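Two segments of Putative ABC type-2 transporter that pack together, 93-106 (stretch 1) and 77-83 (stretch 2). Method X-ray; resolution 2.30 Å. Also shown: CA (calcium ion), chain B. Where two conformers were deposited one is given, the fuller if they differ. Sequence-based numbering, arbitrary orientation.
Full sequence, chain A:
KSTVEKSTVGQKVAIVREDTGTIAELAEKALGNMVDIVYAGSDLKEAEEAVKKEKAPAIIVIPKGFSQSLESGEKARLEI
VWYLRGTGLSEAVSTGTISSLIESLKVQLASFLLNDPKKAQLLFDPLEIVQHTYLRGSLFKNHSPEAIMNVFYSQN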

# COMPACT_ATOMS: atom_id res chain seq x y z
N VAL A 93 12.99 -1.59 3.42
CA VAL A 93 12.16 -2.61 4.08
C VAL A 93 11.16 -1.99 5.04
O VAL A 93 9.99 -2.39 5.07
CB VAL A 93 13.02 -3.66 4.79
CG1 VAL A 93 12.20 -4.49 5.80
CG2 VAL A 93 13.71 -4.54 3.71
N SER A 94 11.61 -0.98 5.78
CA SER A 94 10.67 -0.19 6.64
C SER A 94 9.62 0.53 5.87
O SER A 94 8.44 0.58 6.26
CB SER A 94 11.40 0.87 7.47
OG SER A 94 12.24 0.29 8.45
N THR A 95 10.04 1.18 4.80
CA THR A 95 9.09 1.90 3.96
C THR A 95 7.99 1.03 3.42
O THR A 95 6.82 1.33 3.58
CB THR A 95 9.80 2.56 2.78
OG1 THR A 95 10.72 3.52 3.30
CG2 THR A 95 8.84 3.35 1.98
N GLY A 96 8.37 -0.05 2.75
CA GLY A 96 7.42 -1.02 2.23
C GLY A 96 6.58 -1.68 3.30
O GLY A 96 5.39 -1.88 3.13
N THR A 97 7.19 -2.04 4.40
CA THR A 97 6.46 -2.71 5.51
C THR A 97 5.44 -1.84 6.16
O THR A 97 4.35 -2.27 6.39
CB THR A 97 7.41 -3.26 6.62
OG1 THR A 97 8.36 -4.11 6.00
CG2 THR A 97 6.70 -4.11 7.57
N ILE A 98 5.78 -0.60 6.45
CA ILE A 98 4.84 0.36 7.10
C ILE A 98 3.72 0.74 6.12
O ILE A 98 2.54 0.88 6.49
CB ILE A 98 5.62 1.58 7.72
CG1 ILE A 98 6.36 1.06 8.96
CG2 ILE A 98 4.77 2.75 8.06
CD1 ILE A 98 7.61 1.86 9.32
N SER A 99 4.05 0.81 4.85
CA SER A 99 3.03 1.12 3.86
C SER A 99 1.98 0.03 3.82
O SER A 99 0.81 0.26 3.68
CB SER A 99 3.62 1.19 2.46
OG SER A 99 4.47 2.26 2.40
N SER A 100 2.48 -1.17 3.82
CA SER A 100 1.68 -2.38 3.92
C SER A 100 0.78 -2.35 5.14
O SER A 100 -0.38 -2.76 5.13
CB SER A 100 2.64 -3.54 3.99
OG SER A 100 1.94 -4.72 4.00
N LEU A 101 1.32 -1.82 6.23
CA LEU A 101 0.54 -1.73 7.49
C LEU A 101 -0.57 -0.69 7.40
O LEU A 101 -1.63 -0.88 7.95
CB LEU A 101 1.46 -1.46 8.71
CG LEU A 101 2.56 -2.51 8.95
CD1 LEU A 101 3.43 -2.12 10.13
CD2 LEU A 101 1.98 -3.90 9.14
N ILE A 102 -0.34 0.41 6.71
CA ILE A 102 -1.36 1.43 6.53
C ILE A 102 -2.54 0.84 5.69
O ILE A 102 -3.72 1.15 5.92
CB ILE A 102 -0.77 2.70 5.83
CG1 ILE A 102 0.26 3.39 6.74
CG2 ILE A 102 -1.87 3.65 5.45
CD1 ILE A 102 -0.02 3.20 8.18
N GLU A 103 -2.20 0.01 4.72
CA GLU A 103 -3.26 -0.64 3.87
C GLU A 103 -4.08 -1.48 4.78
O GLU A 103 -5.31 -1.49 4.76
CB GLU A 103 -2.67 -1.49 2.75
CG GLU A 103 -2.02 -0.71 1.67
CD GLU A 103 -3.00 0.18 0.93
OE1 GLU A 103 -4.23 -0.01 1.06
OE2 GLU A 103 -2.53 1.08 0.21
N SER A 104 -3.39 -2.16 5.64
CA SER A 104 -4.11 -3.14 6.50
C SER A 104 -5.04 -2.45 7.50
O SER A 104 -6.10 -2.93 7.88
CB SER A 104 -3.06 -4.05 7.17
OG SER A 104 -3.68 -4.73 8.22
N LEU A 105 -4.67 -1.25 7.89
CA LEU A 105 -5.46 -0.45 8.81
C LEU A 105 -6.80 -0.04 8.19
O LEU A 105 -7.84 0.08 8.83
CB LEU A 105 -4.67 0.80 9.22
CG LEU A 105 -5.47 1.85 10.00
CD1 LEU A 105 -6.06 1.30 11.41
CD2 LEU A 105 -4.66 3.14 10.11
N LYS A 106 -6.75 0.14 6.88
CA LYS A 106 -7.91 0.60 6.17
C LYS A 106 -8.97 -0.47 6.26
O LYS A 106 -10.17 -0.18 6.43
CB LYS A 106 -7.58 0.80 4.71
CG LYS A 106 -6.57 1.94 4.42
CD LYS A 106 -6.37 2.01 2.93
CE LYS A 106 -5.32 3.05 2.58
NZ LYS A 106 -4.90 2.81 1.19
CA CA B . 4.77 3.75 0.35
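Stretch 2, residues 77-83: RLEIVWY

Stretch 2 is an extended β-strand throughout, part of a longer strand, and it lies nearly antiparallel across helix 93-106: the N-to-C directions make an angle of 162°, and the axes approach to 10.7 Å. The register therefore runs backwards, with Leu 78 nearest Ile 102 (CA to CA 9.4 Å), Ile 80 nearest Ile 98 (CA to CA 9.5 Å) and Trp 82 nearest Thr 95 (CA to CA 8.5 Å). No hydrogen bond crosses the interface; the contact is packing, mostly apolar, and buries 309 Å² in all. Because a strand alternates its side chains, Leu 78, Ile 80 and Trp 82 point toward the helix, while the odd-numbered residues make no contact with it.

Arg 77, the first residue of the stretch, is out of reach of the helix; its modelled NE forms a salt bridge with Glu 79 OE2 at 2.8 Å, linking residues two apart, on the same side of the strand. Leu 78, chi1 t, brings CD2 to 4.1 Å from Ile 102 CD1 and to 4.5 Å from Leu 105 CD2, so it meets residues from neighbouring positions on the helix surface. Ile 80, chi1 m and chi2 t, places CD1 4.2 Å from Ile 102 CG1; Ile 102 thus touches two strand residues. Val 81 stays clear of the helix. Trp 82, chi1 m, has the largest area covered by the helix, 95 Å². The six-membered part of its indole reaches the backbone: Trp 82 CH2 lies 3.7 Å from Thr 95 CA, and Trp 82 CZ3 lies 3.9 Å from Ser 94 O, which sits at the ring edge. Thr 95 OG1 lies over one face, 4.2 Å from CZ3 of Trp 82, and Ile 98 CG2 approaches CH2 of Trp 82 obliquely at 3.6 Å. Tyr 83, also out of reach, ends the stretch.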

# COMPACT_ATOMS: atom_id res chain seq x y z
N ARG A 77 -7.39 12.33 7.64
CA ARG A 77 -5.98 12.62 7.41
C ARG A 77 -5.13 11.78 8.33
O ARG A 77 -5.37 11.66 9.51
CB ARG A 77 -5.70 14.13 7.65
CG ARG A 77 -4.30 14.64 7.19
CD ARG A 77 -4.14 16.14 7.56
NE ARG A 77 -3.13 16.87 6.74
N LEU A 78 -4.15 11.13 7.74
CA LEU A 78 -3.16 10.39 8.51
C LEU A 78 -1.76 10.82 8.02
O LEU A 78 -1.47 10.77 6.83
CB LEU A 78 -3.38 8.88 8.38
CG LEU A 78 -2.57 7.96 9.29
CD1 LEU A 78 -3.29 7.69 10.56
CD2 LEU A 78 -2.23 6.62 8.63
N GLU A 79 -0.90 11.29 8.95
CA GLU A 79 0.46 11.67 8.55
C GLU A 79 1.48 10.69 9.05
O GLU A 79 1.36 10.07 10.12
CB GLU A 79 0.81 13.08 9.02
CG GLU A 79 -0.39 14.04 9.15
CD GLU A 79 -0.08 15.48 8.80
OE1 GLU A 79 1.12 15.88 8.81
OE2 GLU A 79 -1.08 16.23 8.51
N ILE A 80 2.47 10.51 8.19
CA ILE A 80 3.68 9.72 8.49
C ILE A 80 4.85 10.64 8.34
O ILE A 80 4.99 11.27 7.31
CB ILE A 80 3.88 8.47 7.55
CG1 ILE A 80 2.53 7.76 7.32
CG2 ILE A 80 4.95 7.54 8.13
CD1 ILE A 80 2.41 6.89 6.05
N VAL A 81 5.65 10.75 9.40
CA VAL A 81 6.96 11.41 9.36
C VAL A 81 8.01 10.33 9.37
O VAL A 81 8.09 9.51 10.29
CB VAL A 81 7.18 12.37 10.56
CG1 VAL A 81 8.41 13.24 10.34
CG2 VAL A 81 5.92 13.23 10.79
N TRP A 82 8.81 10.30 8.32
CA TRP A 82 9.83 9.29 8.16
C TRP A 82 11.17 9.80 8.52
O TRP A 82 11.47 10.92 8.25
CB TRP A 82 9.90 8.79 6.71
CG TRP A 82 8.65 8.18 6.15
CD1 TRP A 82 7.66 8.82 5.43
CD2 TRP A 82 8.30 6.80 6.17
NE1 TRP A 82 6.73 7.92 5.03
CE2 TRP A 82 7.09 6.67 5.47
CE3 TRP A 82 8.90 5.65 6.69
CZ2 TRP A 82 6.46 5.43 5.29
CZ3 TRP A 82 8.26 4.44 6.52
CH2 TRP A 82 7.07 4.33 5.80
N TYR A 83 11.96 8.96 9.16
CA TYR A 83 13.32 9.31 9.60
C TYR A 83 14.30 8.38 8.92
O TYR A 83 14.63 7.27 9.41
CB TYR A 83 13.48 9.21 11.11
CG TYR A 83 12.70 10.29 11.82
CD1 TYR A 83 13.34 11.39 12.39
CD2 TYR A 83 11.30 10.23 11.88
CE1 TYR A 83 12.63 12.38 12.99
CE2 TYR A 83 10.59 11.23 12.50
CZ TYR A 83 11.26 12.30 13.05
OH TYR A 83 10.60 13.32 13.66
O HOH W 1 2.60 4.07 1.21
O HOH W 2 5.93 5.60 1.58
O HOH W 3 3.71 2.79 -1.55
O HOH W 4 5.76 1.67 0.02